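Local coordinates for protein malate dehydrogenase (Naegleria fowleri, PDB 6UM4) that probably catalyses the reversible NAD-dependent oxidation of malate to oxaloacetate, as malate dehydrogenases do, at residues N119-G124 / A338-M343; I100-A105 / S112-I117. All coordinates share one frame; numbering follows the deposited sequence.

Interaction 1: N119-G124 / A338-M343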
ATOM      1  N   ASN A 119      -7.380   5.158  -1.270  1.00 22.61           N
ATOM      2  CA  ASN A 119      -6.899   5.846  -2.462  1.00 23.09           C
ATOM      3  C   ASN A 119      -7.842   5.706  -3.641  1.00 23.30           C
ATOM      4  O   ASN A 119      -7.602   6.335  -4.678  1.00 27.73           O
ATOM      5  CB  ASN A 119      -5.480   5.340  -2.846  1.00 29.23           C
ATOM      6  CG  ASN A 119      -5.467   3.879  -3.331  1.00 32.66           C
ATOM      7  OD1 ASN A 119      -6.465   3.178  -3.203  1.00 34.93           O
ATOM      8  ND2 ASN A 119      -4.309   3.405  -3.839  1.00 21.48           N
ATOM      9  N   GLY A 120      -8.917   4.933  -3.499  1.00 22.99           N
ATOM     10  CA  GLY A 120      -9.840   4.679  -4.587  1.00 23.25           C
ATOM     11  C   GLY A 120      -9.496   3.490  -5.476  1.00 25.81           C
ATOM     12  O   GLY A 120     -10.222   3.239  -6.447  1.00 26.61           O
ATOM     13  N   GLU A 121      -8.432   2.740  -5.167  1.00 23.41           N
ATOM     14  CA  GLU A 121      -8.008   1.637  -6.042  1.00 22.59           C
ATOM     15  C   GLU A 121      -8.977   0.459  -5.985  1.00 24.61           C
ATOM     16  O   GLU A 121      -9.305  -0.134  -7.018  1.00 24.34           O
ATOM     17  CB  GLU A 121      -6.588   1.186  -5.673  1.00 21.27           C
ATOM     18  CG  GLU A 121      -6.018   0.044  -6.530  1.00 21.04           C
ATOM     19  CD  GLU A 121      -4.627  -0.368  -6.065  1.00 28.23           C
ATOM     20  OE1 GLU A 121      -4.122   0.277  -5.111  1.00 23.36           O
ATOM     21  OE2 GLU A 121      -4.048  -1.328  -6.633  1.00 21.20           O
ATOM     22  N   MET A 122      -9.451   0.108  -4.792  1.00 27.26           N
ATOM     23  CA  MET A 122     -10.291  -1.079  -4.676  1.00 25.24           C
ATOM     24  C   MET A 122     -11.618  -0.908  -5.397  1.00 23.16           C
ATOM     25  O   MET A 122     -12.051  -1.811  -6.125  1.00 23.79           O
ATOM     26  CB  MET A 122     -10.522  -1.426  -3.209  1.00 19.96           C
ATOM     27  CG  MET A 122     -11.295  -2.734  -3.067  1.00 22.88           C
ATOM     28  SD  MET A 122     -11.354  -3.327  -1.381  1.00 23.21           S
ATOM     29  CE  MET A 122     -12.727  -2.367  -0.751  1.00 23.43           C
ATOM     30  N   LEU A 123     -12.268   0.241  -5.236  1.00 21.99           N
ATOM     31  CA  LEU A 123     -13.629   0.408  -5.733  1.00 24.28           C
ATOM     32  C   LEU A 123     -13.777   1.440  -6.839  1.00 27.31           C
ATOM     33  O   LEU A 123     -14.895   1.609  -7.345  1.00 24.06           O
ATOM     34  CB  LEU A 123     -14.588   0.767  -4.582  1.00 23.45           C
ATOM     35  CG  LEU A 123     -14.724  -0.272  -3.462  1.00 24.06           C
ATOM     36  CD1 LEU A 123     -15.740   0.142  -2.382  1.00 22.57           C
ATOM     37  CD2 LEU A 123     -15.056  -1.656  -4.038  1.00 21.69           C
ATOM     38  N   GLY A 124     -12.716   2.146  -7.210  1.00 25.63           N
ATOM     39  CA  GLY A 124     -12.806   3.112  -8.286  1.00 24.32           C
ATOM     40  C   GLY A 124     -12.607   4.538  -7.786  1.00 29.59           C
ATOM     41  O   GLY A 124     -12.996   4.897  -6.665  1.00 28.41           O
ATOM     42  N   ALA A 338      -3.698  -9.100  -2.831  1.00 17.12           N
ATOM     43  CA  ALA A 338      -4.683 -10.059  -3.336  1.00 17.33           C
ATOM     44  C   ALA A 338      -6.100  -9.692  -2.908  1.00 18.19           C
ATOM     45  O   ALA A 338      -7.056  -9.877  -3.677  1.00 17.22           O
ATOM     46  CB  ALA A 338      -4.332 -11.464  -2.853  1.00 16.96           C
ATOM     47  N   ALA A 339      -6.269  -9.214  -1.669  1.00 17.18           N
ATOM     48  CA  ALA A 339      -7.601  -8.780  -1.222  1.00 17.31           C
ATOM     49  C   ALA A 339      -8.094  -7.593  -2.041  1.00 18.25           C
ATOM     50  O   ALA A 339      -9.247  -7.551  -2.468  1.00 17.78           O
ATOM     51  CB  ALA A 339      -7.595  -8.426   0.267  1.00 17.93           C
ATOM     52  N   ILE A 340      -7.234  -6.605  -2.270  1.00 20.43           N
ATOM     53  CA  ILE A 340      -7.644  -5.505  -3.136  1.00 22.38           C
ATOM     54  C   ILE A 340      -8.078  -6.051  -4.493  1.00 19.50           C
ATOM     55  O   ILE A 340      -9.166  -5.736  -4.987  1.00 23.11           O
ATOM     56  CB  ILE A 340      -6.508  -4.475  -3.275  1.00 18.61           C
ATOM     57  CG1 ILE A 340      -6.237  -3.794  -1.930  1.00 20.47           C
ATOM     58  CG2 ILE A 340      -6.897  -3.411  -4.287  1.00 18.63           C
ATOM     59  CD1 ILE A 340      -7.387  -2.933  -1.404  1.00 20.84           C
ATOM     60  N   LYS A 341      -7.266  -6.933  -5.084  1.00 17.84           N
ATOM     61  CA  LYS A 341      -7.627  -7.461  -6.401  1.00 18.02           C
ATOM     62  C   LYS A 341      -8.927  -8.270  -6.341  1.00 19.38           C
ATOM     63  O   LYS A 341      -9.782  -8.164  -7.233  1.00 18.52           O
ATOM     64  CB  LYS A 341      -6.487  -8.308  -6.979  1.00 18.58           C
ATOM     65  CG  LYS A 341      -5.274  -7.506  -7.533  1.00 17.99           C
ATOM     66  CD  LYS A 341      -4.198  -8.465  -8.015  1.00 20.42           C
ATOM     67  CE  LYS A 341      -3.132  -7.785  -8.872  1.00 23.17           C
ATOM     68  NZ  LYS A 341      -2.143  -6.989  -8.079  1.00 22.23           N
ATOM     69  N   HIS A 342      -9.082  -9.106  -5.315  1.00 17.82           N
ATOM     70  CA  HIS A 342     -10.299  -9.903  -5.192  1.00 17.99           C
ATOM     71  C   HIS A 342     -11.538  -9.010  -5.132  1.00 21.33           C
ATOM     72  O   HIS A 342     -12.507  -9.227  -5.867  1.00 23.88           O
ATOM     73  CB  HIS A 342     -10.210 -10.805  -3.960  1.00 17.73           C
ATOM     74  CG  HIS A 342     -11.462 -11.602  -3.691  1.00 22.85           C
ATOM     75  ND1 HIS A 342     -11.485 -12.979  -3.699  1.00 19.69           N
ATOM     76  CD2 HIS A 342     -12.725 -11.210  -3.392  1.00 20.28           C
ATOM     77  CE1 HIS A 342     -12.707 -13.406  -3.427  1.00 18.35           C
ATOM     78  NE2 HIS A 342     -13.484 -12.353  -3.240  1.00 18.59           N
ATOM     79  N   MET A 343     -11.538  -8.009  -4.241  1.00 18.46           N
ATOM     80  CA  MET A 343     -12.713  -7.141  -4.122  1.00 19.00           C
ATOM     81  C   MET A 343     -12.914  -6.310  -5.380  1.00 19.48           C
ATOM     82  O   MET A 343     -14.043  -6.149  -5.857  1.00 20.08           O
ATOM     83  CB  MET A 343     -12.578  -6.224  -2.906  1.00 20.44           C
ATOM     84  CG  MET A 343     -12.632  -6.956  -1.609  1.00 24.26           C
ATOM     85  SD  MET A 343     -14.171  -7.859  -1.519  1.00 36.11           S
ATOM     86  CE  MET A 343     -15.384  -6.562  -1.861  1.00 20.85           C
TER

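Interaction 2: I100-A105 / S112-I117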
ATOM      1  N   ILE A 100     -17.447   0.160   4.132  1.00 23.39           N
ATOM      2  CA  ILE A 100     -16.634  -1.056   4.139  1.00 22.45           C
ATOM      3  C   ILE A 100     -16.209  -1.348   5.574  1.00 22.36           C
ATOM      4  O   ILE A 100     -15.536  -0.526   6.203  1.00 23.04           O
ATOM      5  CB  ILE A 100     -15.389  -0.922   3.246  1.00 23.24           C
ATOM      6  CG1 ILE A 100     -15.746  -0.380   1.861  1.00 22.13           C
ATOM      7  CG2 ILE A 100     -14.688  -2.267   3.101  1.00 21.00           C
ATOM      8  CD1 ILE A 100     -14.614   0.503   1.273  1.00 25.23           C
ATOM      9  N   THR A 101     -16.542  -2.531   6.072  1.00 22.17           N
ATOM     10  CA  THR A 101     -16.092  -2.975   7.390  1.00 22.14           C
ATOM     11  C   THR A 101     -14.849  -3.849   7.247  1.00 21.33           C
ATOM     12  O   THR A 101     -14.850  -4.803   6.472  1.00 20.86           O
ATOM     13  CB  THR A 101     -17.193  -3.761   8.111  1.00 22.59           C
ATOM     14  OG1 THR A 101     -18.387  -2.971   8.159  1.00 23.45           O
ATOM     15  CG2 THR A 101     -16.766  -4.117   9.526  1.00 22.76           C
ATOM     16  N   VAL A 102     -13.804  -3.545   8.015  1.00 21.27           N
ATOM     17  CA  VAL A 102     -12.570  -4.323   7.985  1.00 23.73           C
ATOM     18  C   VAL A 102     -12.251  -4.742   9.413  1.00 25.68           C
ATOM     19  O   VAL A 102     -12.111  -3.888  10.298  1.00 21.51           O
ATOM     20  CB  VAL A 102     -11.386  -3.549   7.372  1.00 20.83           C
ATOM     21  CG1 VAL A 102     -10.134  -4.424   7.378  1.00 19.89           C
ATOM     22  CG2 VAL A 102     -11.703  -3.088   5.949  1.00 20.44           C
ATOM     23  N   SER A 103     -12.161  -6.051   9.641  1.00 24.49           N
ATOM     24  CA  SER A 103     -11.740  -6.572  10.931  1.00 21.13           C
ATOM     25  C   SER A 103     -10.219  -6.733  10.943  1.00 22.99           C
ATOM     26  O   SER A 103      -9.539  -6.531   9.935  1.00 21.50           O
ATOM     27  CB  SER A 103     -12.451  -7.897  11.231  1.00 21.25           C
ATOM     28  OG  SER A 103     -11.985  -8.917  10.360  1.00 20.65           O
ATOM     29  N   GLY A 104      -9.677  -7.048  12.113  1.00 23.52           N
ATOM     30  CA  GLY A 104      -8.226  -7.128  12.238  1.00 24.36           C
ATOM     31  C   GLY A 104      -7.510  -5.895  11.736  1.00 24.97           C
ATOM     32  O   GLY A 104      -6.414  -5.997  11.170  1.00 22.45           O
ATOM     33  N   ALA A 105      -8.111  -4.720  11.938  1.00 22.64           N
ATOM     34  CA  ALA A 105      -7.686  -3.498  11.262  1.00 23.43           C
ATOM     35  C   ALA A 105      -6.352  -2.940  11.758  1.00 21.75           C
ATOM     36  O   ALA A 105      -5.849  -1.988  11.167  1.00 22.10           O
ATOM     37  CB  ALA A 105      -8.770  -2.428  11.394  1.00 21.84           C
ATOM     38  N   SER A 112      -1.393  -2.430   4.855  1.00 23.74           N
ATOM     39  CA  SER A 112      -1.300  -2.226   3.414  1.00 23.82           C
ATOM     40  C   SER A 112      -2.665  -2.087   2.758  1.00 19.14           C
ATOM     41  O   SER A 112      -2.810  -1.316   1.801  1.00 19.26           O
ATOM     42  CB  SER A 112      -0.509  -3.365   2.755  1.00 22.64           C
ATOM     43  OG  SER A 112       0.864  -3.295   3.114  1.00 27.30           O
ATOM     44  N   LEU A 113      -3.675  -2.799   3.260  1.00 22.15           N
ATOM     45  CA  LEU A 113      -4.986  -2.808   2.615  1.00 19.45           C
ATOM     46  C   LEU A 113      -5.681  -1.446   2.669  1.00 24.76           C
ATOM     47  O   LEU A 113      -6.262  -0.983   1.675  1.00 19.88           O
ATOM     48  CB  LEU A 113      -5.868  -3.856   3.280  1.00 18.58           C
ATOM     49  CG  LEU A 113      -7.255  -3.941   2.677  1.00 21.44           C
ATOM     50  CD1 LEU A 113      -7.188  -4.856   1.464  1.00 26.87           C
ATOM     51  CD2 LEU A 113      -8.232  -4.476   3.698  1.00 20.17           C
ATOM     52  N   LEU A 114      -5.714  -0.824   3.842  1.00 22.34           N
ATOM     53  CA  LEU A 114      -6.648   0.282   4.017  1.00 20.23           C
ATOM     54  C   LEU A 114      -6.273   1.463   3.120  1.00 26.76           C
ATOM     55  O   LEU A 114      -7.159   2.129   2.567  1.00 21.03           O
ATOM     56  CB  LEU A 114      -6.699   0.681   5.491  1.00 23.82           C
ATOM     57  CG  LEU A 114      -7.226  -0.427   6.419  1.00 26.07           C
ATOM     58  CD1 LEU A 114      -7.112   0.030   7.875  1.00 21.16           C
ATOM     59  CD2 LEU A 114      -8.656  -0.869   6.089  1.00 20.43           C
ATOM     60  N   PHE A 115      -4.962   1.722   2.938  1.00 22.82           N
ATOM     61  CA  PHE A 115      -4.547   2.832   2.083  1.00 21.11           C
ATOM     62  C   PHE A 115      -4.905   2.579   0.620  1.00 22.88           C
ATOM     63  O   PHE A 115      -5.199   3.531  -0.111  1.00 27.10           O
ATOM     64  CB  PHE A 115      -3.031   3.112   2.220  1.00 23.14           C
ATOM     65  CG  PHE A 115      -2.645   3.860   3.479  1.00 21.94           C
ATOM     66  CD1 PHE A 115      -2.400   5.217   3.448  1.00 25.09           C
ATOM     67  CD2 PHE A 115      -2.551   3.194   4.698  1.00 21.83           C
ATOM     68  CE1 PHE A 115      -2.063   5.909   4.605  1.00 31.79           C
ATOM     69  CE2 PHE A 115      -2.229   3.862   5.849  1.00 23.02           C
ATOM     70  CZ  PHE A 115      -1.982   5.233   5.810  1.00 29.46           C
ATOM     71  N   ARG A 116      -4.928   1.320   0.187  1.00 20.82           N
ATOM     72  CA  ARG A 116      -5.313   0.979  -1.176  1.00 21.75           C
ATOM     73  C   ARG A 116      -6.821   0.811  -1.306  1.00 31.25           C
ATOM     74  O   ARG A 116      -7.326   0.535  -2.402  1.00 32.60           O
ATOM     75  CB  ARG A 116      -4.572  -0.295  -1.639  1.00 19.44           C
ATOM     76  CG  ARG A 116      -3.052  -0.062  -1.681  1.00 21.51           C
ATOM     77  CD  ARG A 116      -2.276  -1.304  -2.079  1.00 24.16           C
ATOM     78  NE  ARG A 116      -2.508  -1.610  -3.484  1.00 22.78           N
ATOM     79  CZ  ARG A 116      -2.068  -2.708  -4.095  1.00 24.66           C
ATOM     80  NH1 ARG A 116      -1.382  -3.616  -3.419  1.00 18.43           N
ATOM     81  NH2 ARG A 116      -2.330  -2.892  -5.376  1.00 18.79           N
ATOM     82  N   ILE A 117      -7.548   0.970  -0.209  1.00 20.25           N
ATOM     83  CA  ILE A 117      -8.967   1.292  -0.283  1.00 21.93           C
ATOM     84  C   ILE A 117      -9.175   2.805  -0.316  1.00 24.46           C
ATOM     85  O   ILE A 117      -9.856   3.341  -1.196  1.00 22.21           O
ATOM     86  CB  ILE A 117      -9.714   0.650   0.903  1.00 20.51           C
ATOM     87  CG1 ILE A 117      -9.658  -0.877   0.822  1.00 20.35           C
ATOM     88  CG2 ILE A 117     -11.182   1.078   0.926  1.00 21.08           C
ATOM     89  CD1 ILE A 117     -10.155  -1.501   2.105  1.00 19.76           C
TER

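Interaction 1: N119-G124 / A338-M343
Met122 lies against Ile340 and Met343, two residues one turn apart on a helix, and these three side chains bury most of the surface in the contact. With CG anti to the backbone N (chi1 -175°) and the chain extended as far as SD, Met122 lies alongside Met343, pointing the same way. Its CB meets CD1 of Ile340 at 3.9 Å, and its thioether SD packs 3.5 Å from CB, at the base of the Met343 side chain. Ile340 also uses its other branch: CG2 touches CA of Met122 at 4.1 Å and the carboxylate carbon CD of Glu121 at 4.2 Å, the Glu121 and Ile340 side chains crossing at about a right angle. Glu121 OE2 makes a salt bridge to Arg116. Two residues earlier, Asn119 OD1 accepts a hydrogen bond from the backbone N of Glu121 at 2.8 Å, the donor lying above the carbonyl plane, an Asx turn in the loop after helix 108-118. The loop thus joins the nucleotide-binding domain to helix 332-348 of the C-terminal domain, with Ile178 of strand 176-179 touching both methionines and Ile117 of helix 108-118 touching Met122 and Ile340.

Interaction 2: I100-A105 / S112-I117
This is an apolar strand-to-helix packing inside the first beta-alpha-beta unit of the Rossmann-type nucleotide-binding domain, where Ile100 and Val102 of strand 98-102 meet Leu113, Leu114 and Ile117 of helix 108-118. Strand and helix run nearly antiparallel (169°) with their axes 11.2 Å apart, as expected when the chain turns back over the sheet. Val102 is gripped through both methyls: CG2 lies 3.8 Å from Leu114 CD2, the two side chains sliding past each other in opposite directions, and CG1 reaches tip to tip toward CD2 of Leu113 at 4.1 Å. One helical turn after Leu113, Ile117 likewise slides past Ile100 in the opposite direction. Its chi1, measured to CG1, is -65°, which puts the CG2 branch anti to the backbone N and brings that methyl to 3.5 Å from Ile100 CD1, a tight carbon pair. At the far end of the contact, the methyl CD1 of Leu114 lies 4.1 Å from the backbone O of Ala105. Strand 98-102 is hydrogen-bonded between strands 129-134 and 176-179 of the parallel sheet, while Leu114 also packs on Val146 of helix 140-151, and Leu113 and Ile117 also touch Ile340 of helix 332-348.

Overall arrangement
From the N terminus, interaction 2 comes first: strand 98-102 leads through a short turn into helix 108-118, and the contact closes this small loop with only six residues between its segments. Interaction 1 opens directly afterwards, in the loop leaving that helix, and closes on helix 332-348 after 213 intervening residues. The two are therefore in series, neither nested nor crossed. One is local to the nucleotide-binding domain; the other ties that domain to the C-terminal one. Their centres are 10 Å apart and they touch, also through the backbone, where a probable hydrogen bond runs from Met122 N to Arg116 O at 3.2 Å. Both also reach the second subunit.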